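Local coordinates for protein pectate lyase/Amb allergen (Acidovorax citrulli, PDB 4HWV) that binds calcium and probably cleaves pectate as a secreted polysaccharide lyase of family 1, at residues F202-D207 with S224-I229; D88-D92 with Q155-I161. All blocks are in the same frame, centred on the assembly; numbering follows the deposited sequence.

Interaction 1: F202-D207 with S224-I229. With CA (calcium ion), chain C.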
ATOM      1  N   PHE A 202     -10.960   5.016   6.147  1.00  3.70           N
ATOM      2  CA  PHE A 202     -10.153   4.595   7.278  1.00  3.68           C
ATOM      3  C   PHE A 202      -9.088   3.636   6.750  1.00  3.62           C
ATOM      4  O   PHE A 202      -9.427   2.691   6.033  1.00  4.74           O
ATOM      5  CB  PHE A 202     -11.028   3.839   8.280  1.00  3.75           C
ATOM      6  CG  PHE A 202     -11.993   4.694   9.046  1.00  3.40           C
ATOM      7  CD1 PHE A 202     -11.592   5.263  10.253  1.00  3.75           C
ATOM      8  CD2 PHE A 202     -13.290   4.919   8.588  1.00  3.87           C
ATOM      9  CE1 PHE A 202     -12.458   6.041  10.988  1.00  4.37           C
ATOM     10  CE2 PHE A 202     -14.174   5.704   9.339  1.00  3.63           C
ATOM     11  CZ  PHE A 202     -13.764   6.257  10.530  1.00  4.16           C
ATOM     12  N   GLU A 203      -7.822   3.851   7.102  1.00  3.46           N
ATOM     13  CA  GLU A 203      -6.761   2.940   6.641  1.00  3.80           C
ATOM     14  C   GLU A 203      -5.798   2.548   7.736  1.00  3.63           C
ATOM     15  O   GLU A 203      -5.303   3.404   8.475  1.00  4.14           O
ATOM     16  CB  GLU A 203      -5.887   3.584   5.553  1.00  4.62           C
ATOM     17  CG  GLU A 203      -6.647   3.952   4.275  1.00  5.82           C
ATOM     18  CD  GLU A 203      -5.801   4.647   3.235  1.00  7.21           C
ATOM     19  OE1 GLU A 203      -4.559   4.611   3.324  1.00  7.66           O
ATOM     20  OE2 GLU A 203      -6.402   5.221   2.301  1.00 10.30           O
ATOM     21  N   ASP A 204      -5.521   1.245   7.808  1.00  3.68           N
ATOM     22  CA  ASP A 204      -4.252   0.727   8.326  1.00  3.26           C
ATOM     23  C   ASP A 204      -4.028   1.044   9.801  1.00  2.26           C
ATOM     24  O   ASP A 204      -3.133   1.823  10.161  1.00  3.31           O
ATOM     25  CB  ASP A 204      -3.097   1.244   7.454  1.00  3.87           C
ATOM     26  CG  ASP A 204      -1.772   0.571   7.758  1.00  4.35           C
ATOM     27  OD1 ASP A 204      -1.752  -0.511   8.377  1.00  4.64           O
ATOM     28  OD2 ASP A 204      -0.742   1.141   7.375  1.00  4.54           O
ATOM     29  N   ALA A 205      -4.851   0.433  10.656  1.00  2.50           N
ATOM     30  CA  ALA A 205      -4.643   0.511  12.100  1.00  3.31           C
ATOM     31  C   ALA A 205      -3.515  -0.455  12.438  1.00  4.00           C
ATOM     32  O   ALA A 205      -3.743  -1.644  12.657  1.00  5.32           O
ATOM     33  CB  ALA A 205      -5.926   0.157  12.844  1.00  4.38           C
ATOM     34  N   PHE A 206      -2.297   0.069  12.433  1.00  3.53           N
ATOM     35  CA  PHE A 206      -1.074  -0.740  12.423  1.00  3.14           C
ATOM     36  C   PHE A 206      -0.433  -0.736  13.804  1.00  3.13           C
ATOM     37  O   PHE A 206      -0.207   0.318  14.413  1.00  4.80           O
ATOM     38  CB  PHE A 206      -0.111  -0.113  11.410  1.00  3.31           C
ATOM     39  CG  PHE A 206       1.085  -0.965  11.064  1.00  3.15           C
ATOM     40  CD1 PHE A 206       1.070  -1.779   9.931  1.00  3.99           C
ATOM     41  CD2 PHE A 206       2.239  -0.925  11.857  1.00  3.61           C
ATOM     42  CE1 PHE A 206       2.182  -2.543   9.582  1.00  3.89           C
ATOM     43  CE2 PHE A 206       3.366  -1.685  11.518  1.00  3.90           C
ATOM     44  CZ  PHE A 206       3.336  -2.501  10.377  1.00  4.10           C
ATOM     45  N   ASP A 207      -0.143  -1.926  14.304  1.00  3.11           N
ATOM     46  CA  ASP A 207       0.491  -2.099  15.608  1.00  3.01           C
ATOM     47  C   ASP A 207       1.966  -2.364  15.358  1.00  3.18           C
ATOM     48  O   ASP A 207       2.335  -3.381  14.765  1.00  3.73           O
ATOM     49  CB  ASP A 207      -0.180  -3.297  16.297  1.00  3.95           C
ATOM     50  CG  ASP A 207       0.255  -3.503  17.725  1.00  3.86           C
ATOM     51  OD1 ASP A 207       1.366  -3.073  18.117  1.00  4.13           O
ATOM     52  OD2 ASP A 207      -0.538  -4.124  18.476  1.00  4.28           O
ATOM     53  N   SER A 224      -1.938  -8.454  17.253  1.00  4.81           N
ATOM     54  CA  SER A 224      -1.920  -7.003  17.377  1.00  4.81           C
ATOM     55  C   SER A 224      -3.219  -6.502  17.984  1.00  5.05           C
ATOM     56  O   SER A 224      -4.201  -7.244  18.105  1.00  6.29           O
ATOM     57  CB  SER A 224      -1.662  -6.369  16.014  1.00  4.76           C
ATOM     58  OG  SER A 224      -0.288  -6.462  15.674  1.00  5.27           O
ATOM     59  N   GLU A 225      -3.218  -5.237  18.374  1.00  4.07           N
ATOM     60  CA  GLU A 225      -4.238  -4.720  19.273  1.00  5.07           C
ATOM     61  C   GLU A 225      -5.204  -3.690  18.694  1.00  5.20           C
ATOM     62  O   GLU A 225      -6.192  -3.358  19.357  1.00  5.62           O
ATOM     63  CB  GLU A 225      -3.545  -4.105  20.495  1.00  7.08           C
ATOM     64  CG  GLU A 225      -2.797  -5.124  21.342  1.00 10.44           C
ATOM     65  CD  GLU A 225      -3.731  -6.110  21.995  1.00 14.29           C
ATOM     66  OE1 GLU A 225      -4.724  -5.633  22.576  1.00 15.57           O
ATOM     67  OE2 GLU A 225      -3.472  -7.348  21.931  1.00 16.68           O
ATOM     68  N   TYR A 226      -4.940  -3.163  17.500  1.00  3.97           N
ATOM     69  CA  TYR A 226      -5.717  -1.998  17.040  1.00  3.84           C
ATOM     70  C   TYR A 226      -6.669  -2.310  15.911  1.00  4.09           C
ATOM     71  O   TYR A 226      -6.275  -2.885  14.882  1.00  5.35           O
ATOM     72  CB  TYR A 226      -4.795  -0.816  16.668  1.00  4.08           C
ATOM     73  CG  TYR A 226      -3.752  -0.587  17.719  1.00  3.68           C
ATOM     74  CD1 TYR A 226      -4.106  -0.434  19.048  1.00  4.15           C
ATOM     75  CD2 TYR A 226      -2.407  -0.594  17.403  1.00  4.11           C
ATOM     76  CE1 TYR A 226      -3.159  -0.285  20.038  1.00  4.46           C
ATOM     77  CE2 TYR A 226      -1.440  -0.460  18.371  1.00  4.50           C
ATOM     78  CZ  TYR A 226      -1.812  -0.295  19.696  1.00  4.68           C
ATOM     79  OH  TYR A 226      -0.865  -0.192  20.684  1.00  6.01           O
ATOM     80  N   ASP A 227      -7.934  -1.957  16.128  1.00  3.81           N
ATOM     81  CA  ASP A 227      -8.959  -1.992  15.084  1.00  3.73           C
ATOM     82  C   ASP A 227      -9.075  -0.603  14.488  1.00  3.62           C
ATOM     83  O   ASP A 227      -8.591   0.356  15.065  1.00  4.81           O
ATOM     84  CB  ASP A 227     -10.324  -2.289  15.713  1.00  4.56           C
ATOM     85  CG  ASP A 227     -10.337  -3.566  16.525  1.00  6.12           C
ATOM     86  OD1 ASP A 227      -9.610  -4.517  16.174  1.00  6.47           O
ATOM     87  OD2 ASP A 227     -11.101  -3.624  17.517  1.00  7.36           O
ATOM     88  N   LEU A 228      -9.739  -0.456  13.347  1.00  3.20           N
ATOM     89  CA  LEU A 228     -10.067   0.894  12.904  1.00  3.32           C
ATOM     90  C   LEU A 228     -11.183   1.486  13.778  1.00  3.02           C
ATOM     91  O   LEU A 228     -11.139   2.672  14.117  1.00  3.88           O
ATOM     92  CB  LEU A 228     -10.402   0.928  11.408  1.00  3.60           C
ATOM     93  CG  LEU A 228      -9.133   0.688  10.560  1.00  3.85           C
ATOM     94  CD1 LEU A 228      -9.493   0.282   9.136  1.00  4.38           C
ATOM     95  CD2 LEU A 228      -8.237   1.929  10.552  1.00  5.10           C
ATOM     96  N   ILE A 229     -12.175   0.665  14.137  1.00  3.20           N
ATOM     97  CA  ILE A 229     -13.214   1.069  15.087  1.00  3.59           C
ATOM     98  C   ILE A 229     -13.475  -0.108  16.027  1.00  3.05           C
ATOM     99  O   ILE A 229     -13.665  -1.252  15.566  1.00  3.49           O
ATOM    100  CB  ILE A 229     -14.544   1.453  14.385  1.00  3.68           C
ATOM    101  CG1 ILE A 229     -14.335   2.574  13.346  1.00  4.78           C
ATOM    102  CG2 ILE A 229     -15.583   1.879  15.427  1.00  4.50           C
ATOM    103  CD1 ILE A 229     -15.590   2.878  12.533  1.00  5.40           C
TER
HETATM  104 CA    CA C 601     -10.209  -5.784  17.881  0.80 11.70          CA
HETATM  105  O   HOH W   1       1.558  -0.995  19.829  1.00  4.91           O
HETATM  106  O   HOH W   2      -8.615  -4.626  19.648  1.00 17.81           O
HETATM  107  O   HOH W   3     -10.070  -7.758  19.651  1.00 42.90           O
HETATM  108  O   HOH W   4     -11.896  -5.719  19.962  1.00 24.34           O

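Interaction 2: D88-D92 with Q155-I161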
ATOM      1  N   ASP A  88      -3.744  11.760  10.388  1.00  3.69           N
ATOM      2  CA  ASP A  88      -2.863  10.676  10.791  1.00  3.90           C
ATOM      3  C   ASP A  88      -2.920  10.595  12.309  1.00  4.13           C
ATOM      4  O   ASP A  88      -2.558  11.540  13.016  1.00  4.21           O
ATOM      5  CB  ASP A  88      -1.437  11.015  10.344  1.00  3.78           C
ATOM      6  CG  ASP A  88      -0.446   9.873  10.562  1.00  5.04           C
ATOM      7  OD1 ASP A  88      -0.834   8.813  11.098  1.00  4.94           O
ATOM      8  OD2 ASP A  88       0.735  10.064  10.213  1.00  7.10           O
ATOM      9  N   LEU A  89      -3.356   9.445  12.820  1.00  3.43           N
ATOM     10  CA  LEU A  89      -3.460   9.264  14.265  1.00  3.79           C
ATOM     11  C   LEU A  89      -2.162   8.829  14.935  1.00  3.89           C
ATOM     12  O   LEU A  89      -2.066   8.901  16.155  1.00  4.36           O
ATOM     13  CB  LEU A  89      -4.579   8.274  14.620  1.00  4.26           C
ATOM     14  CG  LEU A  89      -5.991   8.717  14.212  1.00  4.46           C
ATOM     15  CD1 LEU A  89      -6.987   7.623  14.558  1.00  4.51           C
ATOM     16  CD2 LEU A  89      -6.367  10.066  14.868  1.00  5.34           C
ATOM     17  N   ASN A  90      -1.176   8.363  14.156  1.00  3.53           N
ATOM     18  CA  ASN A  90       0.084   7.870  14.732  1.00  4.01           C
ATOM     19  C   ASN A  90       1.091   9.011  14.789  1.00  4.15           C
ATOM     20  O   ASN A  90       2.167   8.954  14.177  1.00  5.07           O
ATOM     21  CB  ASN A  90       0.605   6.668  13.936  1.00  4.42           C
ATOM     22  CG  ASN A  90       1.764   5.968  14.623  1.00  4.73           C
ATOM     23  OD1 ASN A  90       1.715   5.689  15.815  1.00  5.57           O
ATOM     24  ND2 ASN A  90       2.808   5.688  13.868  1.00  5.24           N
ATOM     25  N   VAL A  91       0.725  10.061  15.529  1.00  3.51           N
ATOM     26  CA  VAL A  91       1.550  11.270  15.649  1.00  4.10           C
ATOM     27  C   VAL A  91       1.568  11.757  17.091  1.00  4.03           C
ATOM     28  O   VAL A  91       0.643  11.461  17.861  1.00  4.78           O
ATOM     29  CB  VAL A  91       1.075  12.405  14.728  1.00  4.20           C
ATOM     30  CG1 VAL A  91       0.992  11.918  13.272  1.00  5.38           C
ATOM     31  CG2 VAL A  91      -0.276  12.963  15.186  1.00  5.00           C
ATOM     32  N   ASP A  92       2.597  12.516  17.445  1.00  4.21           N
ATOM     33  CA  ASP A  92       2.702  13.029  18.804  1.00  4.59           C
ATOM     34  C   ASP A  92       1.946  14.355  18.968  1.00  4.32           C
ATOM     35  O   ASP A  92       1.184  14.758  18.077  1.00  4.64           O
ATOM     36  CB  ASP A  92       4.174  13.128  19.271  1.00  4.96           C
ATOM     37  CG  ASP A  92       4.965  14.181  18.518  1.00  5.50           C
ATOM     38  OD1 ASP A  92       4.359  15.050  17.846  1.00  5.21           O
ATOM     39  OD2 ASP A  92       6.215  14.180  18.615  1.00  6.65           O
ATOM     40  N   GLN A 155       2.120   3.471  22.332  1.00  4.38           N
ATOM     41  CA  GLN A 155       1.399   3.538  21.063  1.00  3.61           C
ATOM     42  C   GLN A 155      -0.115   3.455  21.261  1.00  4.03           C
ATOM     43  O   GLN A 155      -0.858   4.198  20.625  1.00  4.40           O
ATOM     44  CB  GLN A 155       1.902   2.476  20.051  1.00  4.07           C
ATOM     45  CG  GLN A 155       1.177   2.590  18.710  1.00  3.84           C
ATOM     46  CD  GLN A 155       1.847   1.837  17.584  1.00  3.81           C
ATOM     47  OE1 GLN A 155       2.202   0.671  17.742  1.00  4.09           O
ATOM     48  NE2 GLN A 155       2.058   2.510  16.455  1.00  4.60           N
ATOM     49  N   ARG A 156      -0.559   2.567  22.149  1.00  4.49           N
ATOM     50  CA  ARG A 156      -1.985   2.456  22.447  1.00  5.40           C
ATOM     51  C   ARG A 156      -2.577   3.801  22.862  1.00  5.80           C
ATOM     52  O   ARG A 156      -3.641   4.206  22.383  1.00  6.55           O
ATOM     53  CB  ARG A 156      -2.208   1.424  23.545  1.00  6.33           C
ATOM     54  CG  ARG A 156      -3.674   1.195  23.834  1.00  7.59           C
ATOM     55  CD  ARG A 156      -3.871   0.246  25.007  1.00  9.89           C
ATOM     56  NE  ARG A 156      -3.443  -1.140  24.759  1.00 11.93           N
ATOM     57  CZ  ARG A 156      -4.189  -2.076  24.171  1.00 13.87           C
ATOM     58  NH1 ARG A 156      -5.397  -1.789  23.707  1.00 14.25           N
ATOM     59  NH2 ARG A 156      -3.725  -3.314  24.047  1.00 15.14           N
ATOM     60  N   ARG A 157      -1.862   4.512  23.732  1.00  5.91           N
ATOM     61  CA  ARG A 157      -2.340   5.787  24.248  1.00  7.27           C
ATOM     62  C   ARG A 157      -2.294   6.915  23.207  1.00  6.31           C
ATOM     63  O   ARG A 157      -2.966   7.943  23.365  1.00  9.01           O
ATOM     64  CB  ARG A 157      -1.558   6.141  25.502  1.00 11.25           C
ATOM     65  CG  ARG A 157      -1.860   5.136  26.644  1.00 14.19           C
ATOM     66  CD  ARG A 157      -0.954   5.251  27.865  1.00 16.72           C
ATOM     67  NE  ARG A 157      -1.198   6.505  28.554  1.00 19.19           N
ATOM     68  CZ  ARG A 157      -0.306   7.483  28.627  1.00 20.22           C
ATOM     69  NH1 ARG A 157       0.882   7.311  28.074  1.00 21.10           N
ATOM     70  NH2 ARG A 157      -0.596   8.618  29.262  1.00 20.52           N
ATOM     71  N   VAL A 158      -1.556   6.708  22.120  1.00  4.43           N
ATOM     72  CA  VAL A 158      -1.513   7.668  21.033  1.00  4.59           C
ATOM     73  C   VAL A 158      -2.586   7.356  19.983  1.00  3.70           C
ATOM     74  O   VAL A 158      -3.336   8.235  19.570  1.00  4.97           O
ATOM     75  CB  VAL A 158      -0.111   7.666  20.389  1.00  4.84           C
ATOM     76  CG1 VAL A 158      -0.078   8.502  19.121  1.00  5.24           C
ATOM     77  CG2 VAL A 158       0.907   8.196  21.379  1.00  5.36           C
ATOM     78  N   VAL A 159      -2.640   6.108  19.522  1.00  3.45           N
ATOM     79  CA  VAL A 159      -3.446   5.807  18.347  1.00  3.42           C
ATOM     80  C   VAL A 159      -4.915   5.536  18.674  1.00  3.85           C
ATOM     81  O   VAL A 159      -5.749   5.527  17.767  1.00  4.14           O
ATOM     82  CB  VAL A 159      -2.883   4.622  17.504  1.00  3.73           C
ATOM     83  CG1 VAL A 159      -1.432   4.896  17.097  1.00  4.15           C
ATOM     84  CG2 VAL A 159      -3.023   3.285  18.248  1.00  4.67           C
ATOM     85  N   THR A 160      -5.225   5.295  19.953  1.00  4.04           N
ATOM     86  CA  THR A 160      -6.610   5.050  20.368  0.50  3.96           C
ATOM     87  C   THR A 160      -7.288   6.363  20.741  1.00  4.68           C
ATOM     88  O   THR A 160      -6.755   7.113  21.566  1.00  6.30           O
ATOM     89  CB  THR A 160      -6.677   4.109  21.578  0.50  3.12           C
ATOM     90  OG1 THR A 160      -5.927   2.927  21.296  0.50  3.59           O
ATOM     91  CG2 THR A 160      -8.094   3.704  21.848  0.50  2.98           C
ATOM     92  N   ILE A 161      -8.452   6.625  20.143  1.00  4.65           N
ATOM     93  CA  ILE A 161      -9.142   7.895  20.293  1.00  4.65           C
ATOM     94  C   ILE A 161     -10.538   7.644  20.857  1.00  4.22           C
ATOM     95  O   ILE A 161     -11.345   6.930  20.242  1.00  4.95           O
ATOM     96  CB  ILE A 161      -9.277   8.619  18.929  1.00  5.52           C
ATOM     97  CG1 ILE A 161      -7.914   8.798  18.245  1.00  6.65           C
ATOM     98  CG2 ILE A 161     -10.003   9.949  19.107  1.00  7.25           C
ATOM     99  CD1 ILE A 161      -6.945   9.723  18.977  1.00  7.31           C
TER

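Interaction 1: F202-D207 with S224-I229
D207 reaches across to S224, E225 and Y226. Its CB lies 3.2 Å from S224 OG, a hydroxyl whose hydrogen bond goes to the backbone oxygen of Q275. From there CG stands anti to the backbone N (chi1 -173°), which swings the carboxylate toward the 224-229 backbone and sets D207 CG 3.5 Å from CE2 of Y226. The carboxylate and ring planes are 33° apart, while the two side chains cross at about a right angle. At the tip the oxygens part company. D207 OD2 accepts the backbone N-H of E225 through its anti lone pair at 2.9 Å, a bent bond of 139°. OD1 takes the backbone N of F209 and a water that also accepts the Y226 hydroxyl, so both branches of the carboxylate are gripped and its rotation is fixed.

The contact lies on the parallel beta-helix of a family 1 pectate lyase, where the chain leaving strand 201-203 is met in nearly opposite direction by the loop leading into strand 229-234. Further along, A205 CB sits 3.5 Å from the backbone O of D227, and the L228 methyls pack on both side chains and backbone of 202-205, CD2 against A205 CB and N, CD1 against F202 CB and O. The CB of D227 points away from 202-207, and this alternation with its neighbours Y226 and L228 puts its carboxylate on the calcium ion: OD1 at 2.2 Å and OD2 at 2.4 Å bind it as a bidentate pair. D278 and D282 complete the protein ligands, S230 OG is hydrogen-bonded to D227 OD2, and one metal-bound water donates to the backbone O of E225.

Interaction 2: D88-D92 with Q155-I161
The backbone O of V91 is buried against a methyl group: CG1 of V158 lies 3.3 Å from it, and the oxygen has no hydrogen-bonding partner anywhere in the model. The same methyl also meets the backbone O of L89, because V158 CG1 stands anti to the backbone N (chi1 172°) and is carried off the last turn of helix 143-159 into the bend of 88-92. That bend is an Asx turn, in which D88 OD1 accepts the backbone N-H of N90 from above the carboxylate plane, overlapped by an inverse gamma turn centred on N90 and closed by a weak bond from V91 N to L89 O.

Between side chains the polar link is N90 to Q155. Q155 NE2 donates to N90 OD1 over 3.3 Å, and the N-H runs fairly straight at 161°. The acceptor lies almost in the amide plane of Q155, yet the donor stands 51° out of the carbonyl plane of N90, so no lone pair is addressed directly. N90 OD1 has a further hydrogen-bonding partner in the hydroxyl of Y103 from helix 100-105, whereas Q155 OE1 accepts from the backbone N of D208. Beside this link runs V159, whose CG1 comes within 3.5 Å of N90 OD1 with the two side chains pointing the same way.

Past the helix end, L89 CD2 packs on CG1 of I161 at 3.9 Å, joining the loop after strand 86-88 to the start of strand 160-163; helix 50-57 touches I161 as well. The contact thus combines one aliphatic pair with valine methyls set against backbone and amide oxygens. Its long amide-amide hydrogen bond probably helps to orient the N90 side chain, while the partnerless V91 O probably costs some stability.

In the fold
Along the chain the contacts come in series: interaction 2 closes with 155-161 before interaction 1 opens at F202, and their centres are about 10 Å apart. Segments 88-92 and 202-207 lead out of strands of the parallel beta-helix, while 155-161 and 224-229 lead into them. Strands 86-88 and 201-203 each pair with strand 177-179, while strands 160-163 and 229-234 flank strand 182-185 in another parallel sheet. The end of helix 143-159 joins the two contacts directly, with R156 in a salt bridge to E225 and in touch with Y226. Interaction 2 thus places this helix end against the loop that carries D227.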